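Local coordinates for UPF0303 protein YBR137W (Saccharomyces cerevisiae, PDB 4CLC) that is of unknown function but is a cytoplasmic member of the UPF0303 family, related in sequence to the HbpS-like haem-degrading proteins, at residues D41-V50 with M159-E170. Residues are numbered along the deposited sequence; the frame is centred on the assembly and turned at random.
Sequences DLGTYIRNAV and MAVSSLIAFANE
Tyr45 and Phe167 both carry CG anti to the backbone N (chi1 -177° for Tyr45), which swings each ring off its own helix toward the other. They meet edge to face: the CD2 side of Phe167 points at a face of Tyr45, with ring centroids 5.5 Å apart and planes at 63°. Beside this pair, Tyr45 CE2 lies 3.7 Å from Phe167 CB. The carbonyl O of Ser163 sits in the plane of the Tyr45 ring at its edge, 3.4 Å from CE2, while the phenol oxygen rests against the methyl of Ala166. Without the ring, as with an alanine at Tyr45, the Phe167 edge is likely to lose the face it meets and a gap to open between the helices.

Leu42 works on Phe167 from another direction: its CD1 stands over a ring face in a CH-pi contact, 4.0 Å from the centroid. The other methyl, CD2, touches Leu164 CD1 at 3.9 Å, deeper toward the sheet. Farther along, Ile46 CG1 packs against Ser163, whose OG is turned back to hydrogen-bond Met159 O. Met159 bends its chain so that CE reaches Ala49 CB at 3.7 Å and also touches Val50 CG2. No hydrogen bond links the segments.

The axes of segments 41-50 and 159-168 approach to 10.1 Å and are steeply inclined, their N-to-C directions 126° apart. Below them, Leu42, Ile46 and Leu164 rest on strands 60-64, 131-136 and 144-149, so that helices 36-53 and 153-168 pair on one face of the mixed sheet, consistent with the layered alpha/beta fold of the GAF clan.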
ATOM      1  N   ASP D  41      -4.312 -25.632  29.971  1.00 48.09           N
ATOM      2  CA  ASP D  41      -5.345 -26.414  30.604  1.00 45.44           C
ATOM      3  C   ASP D  41      -6.675 -26.046  29.972  1.00 48.23           C
ATOM      4  O   ASP D  41      -7.385 -26.925  29.473  1.00 54.16           O
ATOM      5  CB  ASP D  41      -5.348 -26.200  32.120  1.00 44.68           C
ATOM      6  CG  ASP D  41      -4.107 -26.768  32.782  1.00 48.36           C
ATOM      7  OD1 ASP D  41      -3.516 -27.710  32.193  1.00 46.38           O
ATOM      8  OD2 ASP D  41      -3.717 -26.282  33.874  1.00 45.82           O
ATOM      9  N   LEU D  42      -6.990 -24.752  29.946  1.00 44.75           N
ATOM     10  CA  LEU D  42      -8.261 -24.300  29.388  1.00 45.43           C
ATOM     11  C   LEU D  42      -8.463 -24.746  27.940  1.00 44.86           C
ATOM     12  O   LEU D  42      -9.546 -25.187  27.574  1.00 48.60           O
ATOM     13  CB  LEU D  42      -8.384 -22.784  29.467  1.00 45.63           C
ATOM     14  CG  LEU D  42      -9.574 -22.254  28.665  1.00 45.81           C
ATOM     15  CD1 LEU D  42     -10.865 -22.717  29.311  1.00 45.80           C
ATOM     16  CD2 LEU D  42      -9.531 -20.749  28.563  1.00 45.75           C
ATOM     17  N   GLY D  43      -7.424 -24.647  27.124  1.00 42.17           N
ATOM     18  CA  GLY D  43      -7.529 -25.030  25.733  1.00 41.39           C
ATOM     19  C   GLY D  43      -7.789 -26.513  25.513  1.00 45.08           C
ATOM     20  O   GLY D  43      -8.528 -26.885  24.595  1.00 40.77           O
ATOM     21  N   THR D  44      -7.171 -27.372  26.322  1.00 41.86           N
ATOM     22  CA  THR D  44      -7.325 -28.808  26.099  1.00 47.56           C
ATOM     23  C   THR D  44      -8.665 -29.244  26.671  1.00 45.73           C
ATOM     24  O   THR D  44      -9.339 -30.115  26.125  1.00 42.45           O
ATOM     25  CB  THR D  44      -6.154 -29.650  26.706  1.00 46.33           C
ATOM     26  OG1 THR D  44      -5.942 -29.311  28.078  1.00 49.97           O
ATOM     27  CG2 THR D  44      -4.875 -29.397  25.944  1.00 38.75           C
ATOM     28  N   TYR D  45      -9.059 -28.585  27.750  1.00 45.54           N
ATOM     29  CA  TYR D  45     -10.378 -28.757  28.329  1.00 49.08           C
ATOM     30  C   TYR D  45     -11.476 -28.586  27.273  1.00 51.98           C
ATOM     31  O   TYR D  45     -12.282 -29.492  27.026  1.00 55.26           O
ATOM     32  CB  TYR D  45     -10.551 -27.745  29.456  1.00 48.75           C
ATOM     33  CG  TYR D  45     -11.852 -27.840  30.213  1.00 57.81           C
ATOM     34  CD1 TYR D  45     -12.123 -28.927  31.031  1.00 53.50           C
ATOM     35  CD2 TYR D  45     -12.793 -26.816  30.147  1.00 60.14           C
ATOM     36  CE1 TYR D  45     -13.301 -29.004  31.750  1.00 62.15           C
ATOM     37  CE2 TYR D  45     -13.977 -26.883  30.865  1.00 62.41           C
ATOM     38  CZ  TYR D  45     -14.224 -27.982  31.668  1.00 64.53           C
ATOM     39  OH  TYR D  45     -15.399 -28.065  32.379  1.00 67.75           O
ATOM     40  N   ILE D  46     -11.475 -27.423  26.634  1.00 47.78           N
ATOM     41  CA  ILE D  46     -12.376 -27.140  25.532  1.00 46.69           C
ATOM     42  C   ILE D  46     -12.197 -28.125  24.397  1.00 46.75           C
ATOM     43  O   ILE D  46     -13.160 -28.478  23.715  1.00 51.15           O
ATOM     44  CB  ILE D  46     -12.152 -25.714  24.987  1.00 47.19           C
ATOM     45  CG1 ILE D  46     -12.299 -24.692  26.107  1.00 41.86           C
ATOM     46  CG2 ILE D  46     -13.094 -25.412  23.834  1.00 39.17           C
ATOM     47  CD1 ILE D  46     -12.044 -23.321  25.642  1.00 42.85           C
ATOM     48  N   ARG D  47     -10.962 -28.563  24.179  1.00 46.31           N
ATOM     49  CA  ARG D  47     -10.703 -29.430  23.045  1.00 48.87           C
ATOM     50  C   ARG D  47     -11.412 -30.736  23.303  1.00 49.50           C
ATOM     51  O   ARG D  47     -12.038 -31.301  22.405  1.00 55.36           O
ATOM     52  CB  ARG D  47      -9.205 -29.657  22.814  1.00 44.57           C
ATOM     53  CG  ARG D  47      -8.910 -30.486  21.554  1.00 38.79           C
ATOM     54  CD  ARG D  47      -7.431 -30.763  21.396  1.00 38.66           C
ATOM     55  NE  ARG D  47      -7.169 -31.607  20.242  1.00 38.66           N
ATOM     56  CZ  ARG D  47      -7.203 -32.929  20.286  1.00 43.77           C
ATOM     57  NH1 ARG D  47      -7.501 -33.527  21.432  1.00 52.34           N
ATOM     58  NH2 ARG D  47      -6.955 -33.652  19.200  1.00 38.66           N
ATOM     59  N   ASN D  48     -11.325 -31.195  24.545  1.00 48.26           N
ATOM     60  CA  ASN D  48     -12.009 -32.409  24.951  1.00 52.72           C
ATOM     61  C   ASN D  48     -13.512 -32.194  24.780  1.00 53.93           C
ATOM     62  O   ASN D  48     -14.190 -32.951  24.073  1.00 55.08           O
ATOM     63  CB  ASN D  48     -11.662 -32.771  26.398  1.00 59.10           C
ATOM     64  CG  ASN D  48     -12.688 -33.697  27.027  1.00 78.46           C
ATOM     65  OD1 ASN D  48     -13.380 -33.327  27.986  1.00 92.30           O
ATOM     66  ND2 ASN D  48     -12.765 -34.926  26.513  1.00 74.16           N
ATOM     67  N   ALA D  49     -14.005 -31.128  25.405  1.00 53.38           N
ATOM     68  CA  ALA D  49     -15.413 -30.748  25.338  1.00 49.00           C
ATOM     69  C   ALA D  49     -15.970 -30.744  23.913  1.00 52.47           C
ATOM     70  O   ALA D  49     -16.910 -31.481  23.626  1.00 54.56           O
ATOM     71  CB  ALA D  49     -15.615 -29.419  25.976  1.00 40.63           C
ATOM     72  N   VAL D  50     -15.410 -29.924  23.026  1.00 51.13           N
ATOM     73  CA  VAL D  50     -15.885 -29.906  21.647  1.00 48.84           C
ATOM     74  C   VAL D  50     -15.860 -31.310  21.055  1.00 52.26           C
ATOM     75  O   VAL D  50     -16.719 -31.664  20.245  1.00 55.81           O
ATOM     76  CB  VAL D  50     -15.058 -28.929  20.739  1.00 46.12           C
ATOM     77  CG1 VAL D  50     -15.356 -29.140  19.274  1.00 38.66           C
ATOM     78  CG2 VAL D  50     -15.373 -27.495  21.084  1.00 50.89           C
ATOM     79  N   MET D 159     -20.546 -23.091  23.169  1.00 50.84           N
ATOM     80  CA  MET D 159     -19.418 -23.913  23.595  1.00 48.80           C
ATOM     81  C   MET D 159     -18.383 -23.054  24.286  1.00 49.61           C
ATOM     82  O   MET D 159     -17.885 -23.399  25.366  1.00 49.47           O
ATOM     83  CB  MET D 159     -18.773 -24.643  22.419  1.00 50.09           C
ATOM     84  CG  MET D 159     -19.117 -26.146  22.310  1.00 60.99           C
ATOM     85  SD  MET D 159     -18.811 -27.178  23.768  1.00 50.75           S
ATOM     86  CE  MET D 159     -17.322 -26.466  24.474  1.00 44.66           C
ATOM     87  N   ALA D 160     -18.094 -21.912  23.669  1.00 45.93           N
ATOM     88  CA  ALA D 160     -17.176 -20.945  24.245  1.00 45.54           C
ATOM     89  C   ALA D 160     -17.585 -20.542  25.644  1.00 43.85           C
ATOM     90  O   ALA D 160     -16.820 -20.719  26.572  1.00 42.57           O
ATOM     91  CB  ALA D 160     -17.084 -19.726  23.364  1.00 51.80           C
ATOM     92  N   VAL D 161     -18.805 -20.033  25.795  1.00 48.56           N
ATOM     93  CA  VAL D 161     -19.243 -19.462  27.074  1.00 49.12           C
ATOM     94  C   VAL D 161     -19.421 -20.526  28.158  1.00 49.43           C
ATOM     95  O   VAL D 161     -19.120 -20.305  29.344  1.00 46.33           O
ATOM     96  CB  VAL D 161     -20.580 -18.691  26.931  1.00 46.58           C
ATOM     97  CG1 VAL D 161     -20.854 -17.880  28.182  1.00 49.01           C
ATOM     98  CG2 VAL D 161     -20.560 -17.773  25.727  1.00 40.05           C
ATOM     99  N   SER D 162     -19.920 -21.679  27.739  1.00 49.47           N
ATOM    100  CA  SER D 162     -20.263 -22.733  28.672  1.00 49.71           C
ATOM    101  C   SER D 162     -19.002 -23.291  29.308  1.00 53.74           C
ATOM    102  O   SER D 162     -18.868 -23.335  30.544  1.00 51.35           O
ATOM    103  CB  SER D 162     -21.019 -23.842  27.956  1.00 51.78           C
ATOM    104  OG  SER D 162     -21.764 -23.325  26.877  1.00 51.71           O
ATOM    105  N   SER D 163     -18.078 -23.710  28.442  1.00 54.13           N
ATOM    106  CA  SER D 163     -16.839 -24.350  28.881  1.00 51.45           C
ATOM    107  C   SER D 163     -15.924 -23.344  29.544  1.00 49.87           C
ATOM    108  O   SER D 163     -15.106 -23.696  30.379  1.00 57.55           O
ATOM    109  CB  SER D 163     -16.127 -25.027  27.712  1.00 47.78           C
ATOM    110  OG  SER D 163     -15.880 -24.111  26.682  1.00 44.48           O
ATOM    111  N   LEU D 164     -16.077 -22.083  29.184  1.00 46.50           N
ATOM    112  CA  LEU D 164     -15.332 -21.030  29.837  1.00 47.22           C
ATOM    113  C   LEU D 164     -15.812 -20.870  31.286  1.00 51.96           C
ATOM    114  O   LEU D 164     -15.006 -20.766  32.204  1.00 49.48           O
ATOM    115  CB  LEU D 164     -15.497 -19.740  29.053  1.00 45.96           C
ATOM    116  CG  LEU D 164     -14.489 -18.623  29.164  1.00 46.59           C
ATOM    117  CD1 LEU D 164     -13.077 -19.186  29.108  1.00 50.86           C
ATOM    118  CD2 LEU D 164     -14.760 -17.747  27.986  1.00 43.54           C
ATOM    119  N   ILE D 165     -17.136 -20.867  31.472  1.00 59.55           N
ATOM    120  CA  ILE D 165     -17.764 -20.805  32.805  1.00 58.13           C
ATOM    121  C   ILE D 165     -17.601 -22.120  33.586  1.00 57.82           C
ATOM    122  O   ILE D 165     -17.356 -22.108  34.799  1.00 58.64           O
ATOM    123  CB  ILE D 165     -19.276 -20.467  32.708  1.00 54.58           C
ATOM    124  CG1 ILE D 165     -19.480 -19.014  32.294  1.00 53.88           C
ATOM    125  CG2 ILE D 165     -19.974 -20.718  34.031  1.00 52.42           C
ATOM    126  CD1 ILE D 165     -20.887 -18.523  32.506  1.00 48.66           C
ATOM    127  N   ALA D 166     -17.737 -23.247  32.891  1.00 51.27           N
ATOM    128  CA  ALA D 166     -17.437 -24.539  33.500  1.00 54.00           C
ATOM    129  C   ALA D 166     -16.007 -24.594  34.040  1.00 59.93           C
ATOM    130  O   ALA D 166     -15.795 -24.970  35.195  1.00 67.59           O
ATOM    131  CB  ALA D 166     -17.655 -25.648  32.510  1.00 58.80           C
ATOM    132  N   PHE D 167     -15.035 -24.214  33.209  1.00 56.58           N
ATOM    133  CA  PHE D 167     -13.626 -24.209  33.611  1.00 56.83           C
ATOM    134  C   PHE D 167     -13.388 -23.276  34.790  1.00 59.39           C
ATOM    135  O   PHE D 167     -12.663 -23.606  35.735  1.00 56.43           O
ATOM    136  CB  PHE D 167     -12.727 -23.800  32.445  1.00 52.28           C
ATOM    137  CG  PHE D 167     -11.258 -23.856  32.763  1.00 50.98           C
ATOM    138  CD1 PHE D 167     -10.613 -22.768  33.319  1.00 47.84           C
ATOM    139  CD2 PHE D 167     -10.514 -25.000  32.491  1.00 57.61           C
ATOM    140  CE1 PHE D 167      -9.262 -22.822  33.612  1.00 50.64           C
ATOM    141  CE2 PHE D 167      -9.153 -25.056  32.780  1.00 48.18           C
ATOM    142  CZ  PHE D 167      -8.532 -23.968  33.337  1.00 47.84           C
ATOM    143  N   ALA D 168     -13.997 -22.099  34.720  1.00 57.59           N
ATOM    144  CA  ALA D 168     -13.865 -21.132  35.795  1.00 61.24           C
ATOM    145  C   ALA D 168     -14.454 -21.715  37.072  1.00 74.87           C
ATOM    146  O   ALA D 168     -13.988 -21.410  38.185  1.00 74.88           O
ATOM    147  CB  ALA D 168     -14.550 -19.838  35.438  1.00 58.57           C
ATOM    148  N   ASN D 169     -15.457 -22.581  36.902  1.00 71.81           N
ATOM    149  CA  ASN D 169     -16.191 -23.115  38.040  1.00 69.86           C
ATOM    150  C   ASN D 169     -15.470 -24.274  38.703  1.00 66.09           C
ATOM    151  O   ASN D 169     -15.948 -24.786  39.705  1.00 72.39           O
ATOM    152  CB  ASN D 169     -17.612 -23.542  37.636  1.00 71.19           C
ATOM    153  CG  ASN D 169     -18.699 -22.584  38.164  1.00 72.23           C
ATOM    154  OD1 ASN D 169     -18.517 -21.888  39.163  1.00 72.99           O
ATOM    155  ND2 ASN D 169     -19.828 -22.551  37.478  1.00 77.18           N
ATOM    156  N   GLU D 170     -14.321 -24.687  38.182  1.00 63.27           N
ATOM    157  CA  GLU D 170     -13.531 -25.638  38.954  1.00 68.68           C
ATOM    158  C   GLU D 170     -12.399 -24.928  39.694  1.00 81.68           C
ATOM    159  O   GLU D 170     -11.434 -24.431  39.093  1.00 76.80           O
ATOM    160  CB  GLU D 170     -12.956 -26.748  38.082  1.00 64.36           C
ATOM    161  CG  GLU D 170     -13.962 -27.451  37.219  1.00 66.48           C
ATOM    162  CD  GLU D 170     -13.528 -28.858  36.860  1.00 77.04           C
ATOM    163  OE1 GLU D 170     -12.439 -29.297  37.298  1.00 74.21           O
ATOM    164  OE2 GLU D 170     -14.278 -29.526  36.120  1.00 84.02           O
TER